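Local coordinates for protein VMB-1 (Vibrio alginolyticus, PDB 6JV4) that is a subclass B1 metallo-beta-lactamase that binds zinc ions and probably hydrolyses the ring amide of beta-lactam antibiotics, at residues K13-S18 against Q23-K28; D19-H24 against V151-E156; A49-T54 against Q59-L64; D121-N126 against A135-P140. All blocks are in the same frame, centred on the assembly; numbering follows the deposited sequence.

Contact 1: K13-S18 against Q23-K28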
loop_
_atom_site.group_PDB
_atom_site.type_symbol
_atom_site.label_atom_id
_atom_site.label_comp_id
_atom_site.label_asym_id
_atom_site.label_seq_id
_atom_site.Cartn_x
_atom_site.Cartn_y
_atom_site.Cartn_z
ATOM N N LYS A 13 0.452 14.569 -5.307
ATOM C CA LYS A 13 1.714 14.666 -6.055
ATOM C C LYS A 13 2.036 13.298 -6.660
ATOM O O LYS A 13 1.564 12.249 -6.149
ATOM C CB LYS A 13 2.871 15.088 -5.157
ATOM C CG LYS A 13 2.884 16.564 -4.801
ATOM C CD LYS A 13 4.109 16.918 -3.990
ATOM C CE LYS A 13 4.137 18.365 -3.594
ATOM N NZ LYS A 13 5.469 18.691 -3.049
ATOM N N LEU A 14 2.832 13.297 -7.718
ATOM C CA LEU A 14 3.281 12.057 -8.390
ATOM C C LEU A 14 4.785 12.116 -8.539
ATOM O O LEU A 14 5.324 13.203 -8.840
ATOM C CB LEU A 14 2.612 11.928 -9.754
ATOM C CG LEU A 14 1.181 11.431 -9.724
ATOM C CD1 LEU A 14 0.459 11.839 -10.990
ATOM C CD2 LEU A 14 1.145 9.921 -9.529
ATOM N N LYS A 15 5.478 11.025 -8.256
ATOM C CA LYS A 15 6.934 10.928 -8.497
ATOM C C LYS A 15 7.125 9.726 -9.398
ATOM O O LYS A 15 6.569 8.667 -9.107
ATOM C CB LYS A 15 7.757 10.806 -7.207
ATOM C CG LYS A 15 7.760 12.087 -6.370
ATOM C CD LYS A 15 8.087 11.900 -4.903
ATOM C CE LYS A 15 9.447 12.350 -4.420
ATOM N NZ LYS A 15 9.404 12.478 -2.933
ATOM N N LYS A 16 7.908 9.879 -10.447
ATOM C CA LYS A 16 8.227 8.731 -11.318
ATOM C C LYS A 16 9.344 7.895 -10.681
ATOM O O LYS A 16 10.377 8.474 -10.290
ATOM C CB LYS A 16 8.637 9.273 -12.678
ATOM C CG LYS A 16 8.908 8.176 -13.685
ATOM C CD LYS A 16 9.414 8.734 -15.008
ATOM C CE LYS A 16 9.144 7.783 -16.145
ATOM N NZ LYS A 16 9.956 8.162 -17.319
ATOM N N LEU A 17 9.121 6.598 -10.514
ATOM C CA LEU A 17 10.120 5.665 -9.918
ATOM C C LEU A 17 10.764 4.913 -11.092
ATOM O O LEU A 17 11.948 4.608 -11.019
ATOM C CB LEU A 17 9.495 4.685 -8.902
ATOM C CG LEU A 17 8.802 5.313 -7.691
ATOM C CD1 LEU A 17 8.328 4.233 -6.717
ATOM C CD2 LEU A 17 9.710 6.277 -6.963
ATOM N N SER A 18 10.003 4.646 -12.134
ATOM C CA SER A 18 10.523 4.007 -13.372
ATOM C C SER A 18 9.545 4.305 -14.486
ATOM O O SER A 18 8.508 4.899 -14.220
ATOM C CB SER A 18 10.737 2.521 -13.152
ATOM O OG SER A 18 9.478 1.836 -13.083
ATOM N N GLN A 23 4.882 6.826 -8.063
ATOM C CA GLN A 23 4.480 6.957 -6.672
ATOM C C GLN A 23 3.418 8.047 -6.589
ATOM O O GLN A 23 3.733 9.208 -6.889
ATOM C CB GLN A 23 5.712 7.282 -5.847
ATOM C CG GLN A 23 5.478 7.440 -4.345
ATOM C CD GLN A 23 6.762 7.880 -3.672
ATOM O OE1 GLN A 23 7.763 8.161 -4.321
ATOM N NE2 GLN A 23 6.790 7.947 -2.357
ATOM N N HIS A 24 2.234 7.749 -6.085
ATOM C CA HIS A 24 1.229 8.790 -5.766
ATOM C C HIS A 24 1.309 9.159 -4.287
ATOM O O HIS A 24 1.566 8.291 -3.461
ATOM C CB HIS A 24 -0.192 8.420 -6.151
ATOM C CG HIS A 24 -0.850 7.270 -5.463
ATOM N ND1 HIS A 24 -1.404 7.364 -4.168
ATOM C CD2 HIS A 24 -1.217 6.063 -5.964
ATOM C CE1 HIS A 24 -2.003 6.199 -3.899
ATOM N NE2 HIS A 24 -1.930 5.412 -4.995
ATOM N N ILE A 25 1.227 10.462 -3.990
ATOM C CA ILE A 25 1.580 10.969 -2.654
ATOM C C ILE A 25 0.461 11.905 -2.188
ATOM O O ILE A 25 -0.019 12.736 -2.985
ATOM C CB ILE A 25 2.936 11.674 -2.641
ATOM C CG1 ILE A 25 4.014 10.794 -3.285
ATOM C CG2 ILE A 25 3.298 12.061 -1.215
ATOM C CD1 ILE A 25 5.333 11.461 -3.435
ATOM N N SER A 26 0.039 11.732 -0.950
ATOM C CA SER A 26 -0.970 12.614 -0.331
ATOM C C SER A 26 -0.584 12.792 1.123
ATOM O O SER A 26 0.470 12.301 1.521
ATOM C CB SER A 26 -2.367 12.138 -0.577
ATOM O OG SER A 26 -2.521 10.757 -0.424
ATOM N N TYR A 27 -1.346 13.558 1.906
ATOM C CA TYR A 27 -1.016 13.729 3.324
ATOM C C TYR A 27 -2.282 14.042 4.100
ATOM O O TYR A 27 -3.287 14.455 3.493
ATOM C CB TYR A 27 0.061 14.785 3.502
ATOM C CG TYR A 27 -0.407 16.183 3.260
ATOM C CD1 TYR A 27 -1.038 16.914 4.262
ATOM C CD2 TYR A 27 -0.240 16.787 2.018
ATOM C CE1 TYR A 27 -1.467 18.217 4.039
ATOM C CE2 TYR A 27 -0.682 18.075 1.779
ATOM C CZ TYR A 27 -1.288 18.802 2.799
ATOM O OH TYR A 27 -1.723 20.088 2.596
ATOM N N LYS A 28 -2.226 13.811 5.401
ATOM C CA LYS A 28 -3.338 14.167 6.314
ATOM C C LYS A 28 -2.749 14.356 7.691
ATOM O O LYS A 28 -1.734 13.751 7.969
ATOM C CB LYS A 28 -4.422 13.088 6.399
ATOM C CG LYS A 28 -5.476 13.113 5.304
ATOM C CD LYS A 28 -6.799 12.362 5.553
ATOM C CE LYS A 28 -7.722 12.622 4.366
ATOM N NZ LYS A 28 -8.794 11.615 4.168
#
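The backbone oxygen of Gln23 is gripped twice: Lys15 N donates to it at 2.9 Å, and Leu14 CA sends in a weaker C-H contact at 3.3 Å. The return bond of this pair is the shortest, Gln23 N to Lys15 O at 2.7 Å. Lys13 and Ile25 form the second antiparallel hydrogen-bonded pair, Ile25 N reaching Lys13 O at 2.8 Å. Leu14 and His24 face each other between them as a non-hydrogen-bonded pair. Here Leu14 CD2 rests on His24 CB at 3.9 Å; leucine suits this face because helix 58-70 covers it, with Leu64 and Trp67 against Leu14. The other face carries Lys15, Gln23 and Ile25. The extended Gln23 chain, with CG anti to its backbone N (chi1 -179°), lies beside the aliphatic part of Lys15, and Leu17 CD2 stands 3.8 Å from Gln23 OE1; the NE2 end bonds to Ser39 OG. Leu17 and Ser18 opposite Val21 form a classic beta bulge. Strand 13-16 is an outermost strand of the sheet, held to strand 21-30, the other arm of the hairpin, by main-chain bonds, while Lys13 and Lys15 meet the partner strand with their side-chain carbons rather than their charge.

Contact 2: D19-H24 against V151-E156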
loop_
_atom_site.group_PDB
_atom_site.type_symbol
_atom_site.label_atom_id
_atom_site.label_comp_id
_atom_site.label_asym_id
_atom_site.label_seq_id
_atom_site.Cartn_x
_atom_site.Cartn_y
_atom_site.Cartn_z
ATOM N N ASP A 19 9.840 3.919 -15.734
ATOM C CA ASP A 19 8.931 4.197 -16.866
ATOM C C ASP A 19 7.536 3.663 -16.603
ATOM O O ASP A 19 6.586 4.240 -17.106
ATOM C CB ASP A 19 9.452 3.548 -18.156
ATOM C CG ASP A 19 10.592 4.342 -18.751
ATOM O OD1 ASP A 19 10.687 5.559 -18.457
ATOM O OD2 ASP A 19 11.404 3.729 -19.443
ATOM N N ASN A 20 7.424 2.571 -15.849
ATOM C CA ASN A 20 6.117 1.892 -15.672
ATOM C C ASN A 20 5.564 2.117 -14.245
ATOM O O ASN A 20 4.536 1.530 -13.960
ATOM C CB ASN A 20 6.243 0.411 -16.002
ATOM C CG ASN A 20 6.596 0.218 -17.462
ATOM O OD1 ASN A 20 5.933 0.775 -18.326
ATOM N ND2 ASN A 20 7.658 -0.525 -17.733
ATOM N N VAL A 21 6.294 2.797 -13.356
ATOM C CA VAL A 21 5.901 2.849 -11.920
ATOM C C VAL A 21 5.952 4.306 -11.460
ATOM O O VAL A 21 7.064 4.881 -11.433
ATOM C CB VAL A 21 6.783 1.928 -11.051
ATOM C CG1 VAL A 21 6.316 1.896 -9.602
ATOM C CG2 VAL A 21 6.785 0.488 -11.571
ATOM N N TYR A 22 4.827 4.818 -10.964
ATOM C CA TYR A 22 4.754 6.146 -10.342
ATOM C C TYR A 22 4.330 5.975 -8.891
ATOM O O TYR A 22 3.583 5.034 -8.581
ATOM C CB TYR A 22 3.766 7.028 -11.090
ATOM C CG TYR A 22 4.312 7.468 -12.428
ATOM C CD1 TYR A 22 4.833 8.744 -12.610
ATOM C CD2 TYR A 22 4.290 6.593 -13.500
ATOM C CE1 TYR A 22 5.316 9.149 -13.851
ATOM C CE2 TYR A 22 4.754 6.991 -14.752
ATOM C CZ TYR A 22 5.279 8.259 -14.913
ATOM O OH TYR A 22 5.735 8.618 -16.158
ATOM N N GLN A 23 4.882 6.826 -8.063
ATOM C CA GLN A 23 4.480 6.957 -6.672
ATOM C C GLN A 23 3.418 8.047 -6.589
ATOM O O GLN A 23 3.733 9.208 -6.889
ATOM C CB GLN A 23 5.712 7.282 -5.847
ATOM C CG GLN A 23 5.478 7.440 -4.345
ATOM C CD GLN A 23 6.762 7.880 -3.672
ATOM O OE1 GLN A 23 7.763 8.161 -4.321
ATOM N NE2 GLN A 23 6.790 7.947 -2.357
ATOM N N HIS A 24 2.234 7.749 -6.085
ATOM C CA HIS A 24 1.229 8.790 -5.766
ATOM C C HIS A 24 1.309 9.159 -4.287
ATOM O O HIS A 24 1.566 8.291 -3.461
ATOM C CB HIS A 24 -0.192 8.420 -6.151
ATOM C CG HIS A 24 -0.850 7.270 -5.463
ATOM N ND1 HIS A 24 -1.404 7.364 -4.168
ATOM C CD2 HIS A 24 -1.217 6.063 -5.964
ATOM C CE1 HIS A 24 -2.003 6.199 -3.899
ATOM N NE2 HIS A 24 -1.930 5.412 -4.995
ATOM N N VAL A 151 3.158 -5.733 -1.940
ATOM C CA VAL A 151 3.046 -5.955 -3.397
ATOM C C VAL A 151 4.440 -5.840 -3.977
ATOM O O VAL A 151 5.097 -4.824 -3.751
ATOM C CB VAL A 151 2.063 -4.994 -4.060
ATOM C CG1 VAL A 151 1.890 -5.375 -5.531
ATOM C CG2 VAL A 151 0.731 -4.976 -3.319
ATOM N N TRP A 152 4.859 -6.877 -4.689
ATOM C CA TRP A 152 6.183 -6.974 -5.328
ATOM C C TRP A 152 6.106 -6.726 -6.816
ATOM O O TRP A 152 5.229 -7.285 -7.433
ATOM C CB TRP A 152 6.733 -8.375 -5.074
ATOM C CG TRP A 152 8.050 -8.713 -5.710
ATOM C CD1 TRP A 152 8.249 -9.786 -6.529
ATOM C CD2 TRP A 152 9.351 -8.128 -5.497
ATOM N NE1 TRP A 152 9.577 -9.897 -6.864
ATOM C CE2 TRP A 152 10.274 -8.879 -6.261
ATOM C CE3 TRP A 152 9.847 -7.051 -4.747
ATOM C CZ2 TRP A 152 11.648 -8.632 -6.221
ATOM C CZ3 TRP A 152 11.192 -6.769 -4.757
ATOM C CH2 TRP A 152 12.100 -7.558 -5.481
ATOM N N LEU A 153 6.988 -5.878 -7.337
ATOM C CA LEU A 153 7.058 -5.564 -8.779
ATOM C C LEU A 153 8.369 -6.183 -9.258
ATOM O O LEU A 153 9.425 -5.593 -9.081
ATOM C CB LEU A 153 7.033 -4.052 -8.972
ATOM C CG LEU A 153 5.863 -3.314 -8.332
ATOM C CD1 LEU A 153 5.888 -1.818 -8.689
ATOM C CD2 LEU A 153 4.549 -3.929 -8.678
ATOM N N PRO A 154 8.333 -7.440 -9.756
ATOM C CA PRO A 154 9.550 -8.186 -10.019
ATOM C C PRO A 154 10.421 -7.532 -11.097
ATOM O O PRO A 154 11.654 -7.698 -11.033
ATOM C CB PRO A 154 9.003 -9.575 -10.448
ATOM C CG PRO A 154 7.604 -9.325 -10.938
ATOM C CD PRO A 154 7.132 -8.276 -9.937
ATOM N N ASN A 155 9.830 -6.854 -12.082
ATOM C CA ASN A 155 10.651 -6.269 -13.181
ATOM C C ASN A 155 11.562 -5.172 -12.639
ATOM O O ASN A 155 12.709 -5.069 -13.130
ATOM C CB ASN A 155 9.787 -5.806 -14.352
ATOM C CG ASN A 155 9.003 -6.965 -14.915
ATOM O OD1 ASN A 155 9.592 -8.004 -15.190
ATOM N ND2 ASN A 155 7.704 -6.835 -15.060
ATOM N N GLU A 156 11.097 -4.345 -11.699
ATOM C CA GLU A 156 11.854 -3.185 -11.174
ATOM C C GLU A 156 12.479 -3.450 -9.792
ATOM O O GLU A 156 13.219 -2.561 -9.293
ATOM C CB GLU A 156 10.875 -2.027 -11.013
ATOM C CG GLU A 156 10.229 -1.594 -12.303
ATOM C CD GLU A 156 9.038 -2.349 -12.852
ATOM O OE1 GLU A 156 8.512 -3.263 -12.176
ATOM O OE2 GLU A 156 8.676 -2.051 -14.011
HETATM O O HOH W 1 9.638 0.151 -15.056
#
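Val21 and Leu153 supply the apolar part of this contact, reaching toward each other tip to tip. One methyl of the leucine, CD1, sits against both branches of the valine, with Val21 CG2 at 3.8 Å and CG1 equally near. Leu153 has CG anti to its carbonyl carbon (chi1 -55°), which carries CD1 across to the valine fork. Both residues are buried, and branched hydrocarbon side chains fill such a place without needing polar partners. Val21 CG2 also touches the carboxylate carbon of Glu156, 3.8 Å from CD, so the acid packs with its carbon skeleton on the same valine methyl.

The two sheets of the alpha-beta/beta-alpha sandwich of metallo-beta-lactamases meet here: strand 21-30 belongs to one and strand 150-153 to the other. Leu153 lies against Leu41 and Val43 as well, and Val21 against Ile158.

The polar part is indirect and passes through water. A bend at chi2 (82°) turns the Glu156 carboxylate back, so that CD lies on the valine while OE2 receives a hydrogen bond from a water at 2.6 Å; that water in turn weakly accepts from Asn20 N at 3.4 Å. Directly, OE2 comes no nearer to Asn20 than CB, at 4.0 Å, and the amide and carboxylate planes stand 79° apart. On its own side of the contact Glu156 N makes a weak bond back to Leu153 O, 3.3 Å long, closing the turn that follows the strand.

Contact 3: A49-T54 against Q59-L64; sequences AHMIDT and QGTKQL
Met51 and Leu64 make the apolar part of the contact, their side chains meeting tip to tip. Leu64 CD2 lies 4.0 Å from the thioether methyl, Met51 CE, and equally near SD. The methionine chain is extended beyond CG (chi2 -175°), which lets it span the gap from strand to helix; a long, flexible, unbranched residue suits a position where the backbones are well apart. Leu64 answers from the helix with CG anti to its backbone N (chi1 -177°), which carries CD2 toward the thioether. Thr61, one turn earlier on the same side of the helix, adds its methyl CG2 at 4.5 Å from Met51 CE.

The polar residues meet without bonding to one another. Thr61 OG1 approaches the carbon Thr54 CB at 3.9 Å, and both threonine hydroxyls are satisfied elsewhere: Thr61 OG1 by Asp90 OD2 and Thr57 O, Thr54 OG1 by Asp90 N. Asp90 therefore ties together the loop end and the helix from outside, and threonine fits both positions because it offers a hydroxyl for that bonding together with a carbon surface for packing. Within the helix, Leu64 N bonds to Gly60 O at 2.8 Å.

All four touching residues are buried. They join the first strand and the helix of the beta-alpha-beta unit formed by strand 48-52, helix 58-70 and strand 74-79. Met51 also packs on Ile75 and Ala78 of strand 74-79, Leu64 on Val42 of strand 36-45, while Leu94 and Leu93 of helix 91-96 press on Thr54 and Thr61 respectively.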
loop_
_atom_site.group_PDB
_atom_site.type_symbol
_atom_site.label_atom_id
_atom_site.label_comp_id
_atom_site.label_asym_id
_atom_site.label_seq_id
_atom_site.Cartn_x
_atom_site.Cartn_y
_atom_site.Cartn_z
ATOM N N ALA A 49 -3.430 0.856 -16.727
ATOM C CA ALA A 49 -2.832 1.326 -15.466
ATOM C C ALA A 49 -3.572 0.677 -14.312
ATOM O O ALA A 49 -4.780 0.349 -14.419
ATOM C CB ALA A 49 -2.938 2.825 -15.339
ATOM N N HIS A 50 -2.858 0.601 -13.191
ATOM C CA HIS A 50 -3.360 -0.078 -11.990
ATOM C C HIS A 50 -2.928 0.713 -10.773
ATOM O O HIS A 50 -1.796 1.214 -10.774
ATOM C CB HIS A 50 -2.809 -1.486 -11.948
ATOM C CG HIS A 50 -3.110 -2.290 -13.165
ATOM N ND1 HIS A 50 -4.198 -3.126 -13.218
ATOM C CD2 HIS A 50 -2.452 -2.431 -14.337
ATOM C CE1 HIS A 50 -4.190 -3.759 -14.392
ATOM N NE2 HIS A 50 -3.136 -3.360 -15.077
ATOM N N MET A 51 -3.807 0.864 -9.805
ATOM C CA MET A 51 -3.450 1.536 -8.528
ATOM C C MET A 51 -3.082 0.506 -7.476
ATOM O O MET A 51 -3.789 -0.530 -7.345
ATOM C CB MET A 51 -4.606 2.381 -7.986
ATOM C CG MET A 51 -4.934 3.516 -8.823
ATOM S SD MET A 51 -6.229 4.472 -7.920
ATOM C CE MET A 51 -6.859 5.363 -9.333
ATOM N N ILE A 52 -2.079 0.828 -6.669
ATOM C CA ILE A 52 -1.759 0.139 -5.410
ATOM C C ILE A 52 -2.029 1.169 -4.307
ATOM O O ILE A 52 -1.270 2.135 -4.248
ATOM C CB ILE A 52 -0.320 -0.407 -5.415
ATOM C CG1 ILE A 52 -0.125 -1.427 -6.554
ATOM C CG2 ILE A 52 -0.001 -0.993 -4.053
ATOM C CD1 ILE A 52 1.303 -1.857 -6.684
ATOM N N ASP A 53 -3.132 0.976 -3.592
ATOM C CA ASP A 53 -3.733 1.935 -2.638
ATOM C C ASP A 53 -4.356 3.100 -3.430
ATOM O O ASP A 53 -3.886 3.460 -4.514
ATOM C CB ASP A 53 -2.778 2.377 -1.537
ATOM C CG ASP A 53 -2.445 1.305 -0.500
ATOM O OD1 ASP A 53 -2.982 0.135 -0.602
ATOM O OD2 ASP A 53 -1.767 1.691 0.504
ATOM N N THR A 54 -5.398 3.670 -2.847
ATOM C CA THR A 54 -5.956 4.954 -3.310
ATOM C C THR A 54 -5.246 6.088 -2.578
ATOM O O THR A 54 -4.833 5.954 -1.409
ATOM C CB THR A 54 -7.485 4.963 -3.151
ATOM O OG1 THR A 54 -7.852 4.728 -1.787
ATOM C CG2 THR A 54 -8.179 3.944 -4.020
ATOM N N GLN A 59 -10.686 13.775 -3.596
ATOM C CA GLN A 59 -10.260 14.745 -4.633
ATOM C C GLN A 59 -8.957 14.226 -5.267
ATOM O O GLN A 59 -8.821 14.254 -6.490
ATOM C CB GLN A 59 -10.196 16.159 -4.057
ATOM C CG GLN A 59 -11.575 16.687 -3.645
ATOM C CD GLN A 59 -12.545 16.767 -4.815
ATOM O OE1 GLN A 59 -12.185 17.225 -5.909
ATOM N NE2 GLN A 59 -13.773 16.295 -4.618
ATOM N N GLY A 60 -8.021 13.746 -4.459
ATOM C CA GLY A 60 -6.751 13.221 -4.999
ATOM C C GLY A 60 -7.001 12.009 -5.884
ATOM O O GLY A 60 -6.321 11.909 -6.909
ATOM N N THR A 61 -7.894 11.087 -5.508
ATOM C CA THR A 61 -8.193 9.890 -6.337
ATOM C C THR A 61 -8.790 10.334 -7.685
ATOM O O THR A 61 -8.370 9.849 -8.773
ATOM C CB THR A 61 -9.082 8.890 -5.603
ATOM O OG1 THR A 61 -8.436 8.567 -4.358
ATOM C CG2 THR A 61 -9.361 7.673 -6.441
ATOM N N LYS A 62 -9.703 11.296 -7.645
ATOM C CA LYS A 62 -10.295 11.801 -8.911
ATOM C C LYS A 62 -9.201 12.450 -9.763
ATOM O O LYS A 62 -9.157 12.196 -10.995
ATOM C CB LYS A 62 -11.409 12.804 -8.601
ATOM C CG LYS A 62 -12.663 12.152 -8.070
ATOM C CD LYS A 62 -13.780 13.139 -7.796
ATOM C CE LYS A 62 -15.018 12.419 -7.324
ATOM N NZ LYS A 62 -16.183 13.332 -7.244
ATOM N N GLN A 63 -8.297 13.215 -9.147
ATOM C CA GLN A 63 -7.185 13.875 -9.883
ATOM C C GLN A 63 -6.251 12.805 -10.469
ATOM O O GLN A 63 -5.771 12.963 -11.628
ATOM C CB GLN A 63 -6.421 14.824 -8.978
ATOM C CG GLN A 63 -7.247 16.049 -8.580
ATOM C CD GLN A 63 -6.690 16.686 -7.328
ATOM O OE1 GLN A 63 -5.628 16.318 -6.843
ATOM N NE2 GLN A 63 -7.389 17.688 -6.788
ATOM N N LEU A 64 -6.026 11.725 -9.712
ATOM C CA LEU A 64 -5.132 10.645 -10.194
ATOM C C LEU A 64 -5.778 9.972 -11.414
ATOM O O LEU A 64 -5.048 9.700 -12.395
ATOM C CB LEU A 64 -4.885 9.630 -9.079
ATOM C CG LEU A 64 -3.907 8.514 -9.453
ATOM C CD1 LEU A 64 -2.577 9.075 -9.934
ATOM C CD2 LEU A 64 -3.710 7.555 -8.281
#

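Contact 4: D121-N126 against A135-P140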
loop_
_atom_site.group_PDB
_atom_site.type_symbol
_atom_site.label_atom_id
_atom_site.label_comp_id
_atom_site.label_asym_id
_atom_site.label_seq_id
_atom_site.Cartn_x
_atom_site.Cartn_y
_atom_site.Cartn_z
ATOM N N ASP A 121 -13.556 -7.684 -6.158
ATOM C CA ASP A 121 -12.833 -8.928 -6.427
ATOM C C ASP A 121 -12.034 -9.308 -5.172
ATOM O O ASP A 121 -11.403 -8.412 -4.600
ATOM C CB ASP A 121 -11.923 -8.750 -7.640
ATOM C CG ASP A 121 -12.773 -8.617 -8.901
ATOM O OD1 ASP A 121 -13.345 -7.565 -9.111
ATOM O OD2 ASP A 121 -12.961 -9.631 -9.545
ATOM N N GLU A 122 -12.186 -10.553 -4.713
ATOM C CA GLU A 122 -11.567 -10.969 -3.430
ATOM C C GLU A 122 -10.354 -11.837 -3.707
ATOM O O GLU A 122 -10.441 -12.823 -4.510
ATOM C CB GLU A 122 -12.581 -11.683 -2.545
ATOM C CG GLU A 122 -12.056 -11.969 -1.159
ATOM C CD GLU A 122 -13.188 -12.192 -0.150
ATOM O OE1 GLU A 122 -13.684 -11.222 0.450
ATOM O OE2 GLU A 122 -13.584 -13.356 -0.010
ATOM N N ILE A 123 -9.247 -11.525 -3.061
ATOM C CA ILE A 123 -8.051 -12.387 -3.128
ATOM C C ILE A 123 -8.198 -13.456 -2.058
ATOM O O ILE A 123 -8.317 -13.099 -0.869
ATOM C CB ILE A 123 -6.796 -11.535 -2.948
ATOM C CG1 ILE A 123 -6.673 -10.538 -4.081
ATOM C CG2 ILE A 123 -5.558 -12.388 -2.744
ATOM C CD1 ILE A 123 -5.618 -9.452 -3.816
ATOM N N SER A 124 -8.148 -14.726 -2.453
ATOM C CA SER A 124 -8.454 -15.825 -1.517
ATOM C C SER A 124 -7.231 -16.729 -1.349
ATOM O O SER A 124 -7.380 -17.923 -1.029
ATOM C CB SER A 124 -9.695 -16.567 -1.998
ATOM O OG SER A 124 -9.476 -17.004 -3.320
ATOM N N SER A 125 -6.027 -16.207 -1.527
ATOM C CA SER A 125 -4.766 -16.951 -1.347
ATOM C C SER A 125 -3.695 -16.036 -0.769
ATOM O O SER A 125 -3.846 -14.804 -0.817
ATOM C CB SER A 125 -4.309 -17.591 -2.653
ATOM O OG SER A 125 -4.353 -16.622 -3.669
ATOM N N ASN A 126 -2.664 -16.636 -0.214
ATOM C CA ASN A 126 -1.547 -15.867 0.390
ATOM C C ASN A 126 -0.680 -15.200 -0.673
ATOM O O ASN A 126 -0.024 -14.222 -0.323
ATOM C CB ASN A 126 -0.671 -16.730 1.280
ATOM C CG ASN A 126 -1.434 -17.218 2.482
ATOM O OD1 ASN A 126 -2.212 -16.449 3.065
ATOM N ND2 ASN A 126 -1.126 -18.441 2.890
ATOM N N ALA A 135 3.039 -7.631 -11.136
ATOM C CA ALA A 135 2.749 -7.285 -9.727
ATOM C C ALA A 135 2.194 -8.494 -8.993
ATOM O O ALA A 135 1.140 -9.008 -9.401
ATOM C CB ALA A 135 1.844 -6.099 -9.612
ATOM N N SER A 136 2.848 -8.851 -7.877
ATOM C CA SER A 136 2.526 -10.031 -7.055
ATOM C C SER A 136 2.156 -9.590 -5.644
ATOM O O SER A 136 2.979 -8.919 -5.021
ATOM C CB SER A 136 3.710 -10.978 -6.989
ATOM O OG SER A 136 4.116 -11.284 -8.323
ATOM N N VAL A 137 0.991 -9.988 -5.190
ATOM C CA VAL A 137 0.555 -9.769 -3.777
ATOM C C VAL A 137 1.101 -10.870 -2.897
ATOM O O VAL A 137 1.098 -12.076 -3.284
ATOM C CB VAL A 137 -0.974 -9.730 -3.706
ATOM C CG1 VAL A 137 -1.472 -9.835 -2.273
ATOM C CG2 VAL A 137 -1.496 -8.480 -4.376
ATOM N N PHE A 138 1.615 -10.501 -1.739
ATOM C CA PHE A 138 2.056 -11.473 -0.731
ATOM C C PHE A 138 1.474 -11.077 0.620
ATOM O O PHE A 138 1.648 -9.934 1.027
ATOM C CB PHE A 138 3.571 -11.558 -0.622
ATOM C CG PHE A 138 4.073 -12.483 0.452
ATOM C CD1 PHE A 138 3.808 -13.844 0.420
ATOM C CD2 PHE A 138 4.865 -12.027 1.481
ATOM C CE1 PHE A 138 4.304 -14.700 1.395
ATOM C CE2 PHE A 138 5.405 -12.879 2.423
ATOM C CZ PHE A 138 5.112 -14.230 2.401
ATOM N N TYR A 139 0.785 -12.003 1.276
ATOM C CA TYR A 139 0.332 -11.807 2.672
ATOM C C TYR A 139 1.361 -12.404 3.624
ATOM O O TYR A 139 1.476 -13.649 3.708
ATOM C CB TYR A 139 -1.005 -12.501 2.922
ATOM C CG TYR A 139 -1.451 -12.328 4.349
ATOM C CD1 TYR A 139 -1.634 -11.082 4.920
ATOM C CD2 TYR A 139 -1.688 -13.441 5.144
ATOM C CE1 TYR A 139 -2.057 -10.936 6.234
ATOM C CE2 TYR A 139 -2.065 -13.311 6.467
ATOM C CZ TYR A 139 -2.250 -12.057 7.033
ATOM O OH TYR A 139 -2.610 -11.985 8.366
ATOM N N PRO A 140 2.080 -11.571 4.412
ATOM C CA PRO A 140 3.159 -12.076 5.279
ATOM C C PRO A 140 2.700 -12.508 6.679
ATOM O O PRO A 140 3.470 -13.044 7.447
ATOM C CB PRO A 140 4.055 -10.826 5.327
ATOM C CG PRO A 140 3.078 -9.702 5.408
ATOM C CD PRO A 140 2.034 -10.100 4.398
#
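Asn126 has CG anti to its carbonyl carbon (chi1 -65°) and Tyr139 has CG anti to its backbone N (chi1 179°), and these torsions bring the amide beside the phenol ring. Asn126 OD1 lies at the ring edge, near the plane, 3.7 Å from Tyr139 CD2, with the amide and ring planes 29° apart. An amide oxygen is well placed there, since the rim of an aromatic ring is slightly positive.

The main chain makes the stronger link. Tyr139 N donates to Asn126 O at 2.9 Å in a nearly straight bond, the donor lying in the carbonyl plane. The same oxygen receives a C-H contact from Phe138 CA at 3.5 Å, so one carbonyl takes a strong N-H and a weak C-H from successive residues.

Here the chain crosses from one sheet of the alpha-beta/beta-alpha sandwich to the other. Strand 121-123 is an outermost strand of the seven-stranded sheet, and after the Ser124-Asn126 link the chain enters strand 127-129, which pairs antiparallel with strand 135-138 at the edge of the other sheet. Ile123 CD1 and Val137 CG2 bridge the two sheets at 4.3 Å, a loose apolar contact to which Phe128 adds by touching both; branched aliphatic residues suit this buried seam.

Beyond the contact each aromatic group has a further partner. Tyr139 OH bonds to Glu146 O, and the tyrosine side chain lies about 9 Å from that of the zinc ligand His82. Phe138 makes a cation-pi contact with Arg194, and Pro140 N sits 4.0 Å above one face of the same ring.

How the contacts relate
Contact 1 comes first along the chain and closes the short N-terminal hairpin. Contact 2 opens at the turn of that hairpin, shares Gln23 and His24 with contact 1, and closes after 126 intervening residues, tying the first sheet to the second. Contacts 3 and 4 both fall within this long excursion, one after the other: contact 3 secures helix 58-70 on the first sheet, and contact 4 joins the far edge of that sheet to the second. His24 NE2 probably bonds to Asp53 O, linking contacts 1 and 2 to contact 3, and Trp152 N probably bonds to Ser136 O, linking contact 2 to contact 4. Contacts 1 and 4 lie on opposite sides of the chain's centre.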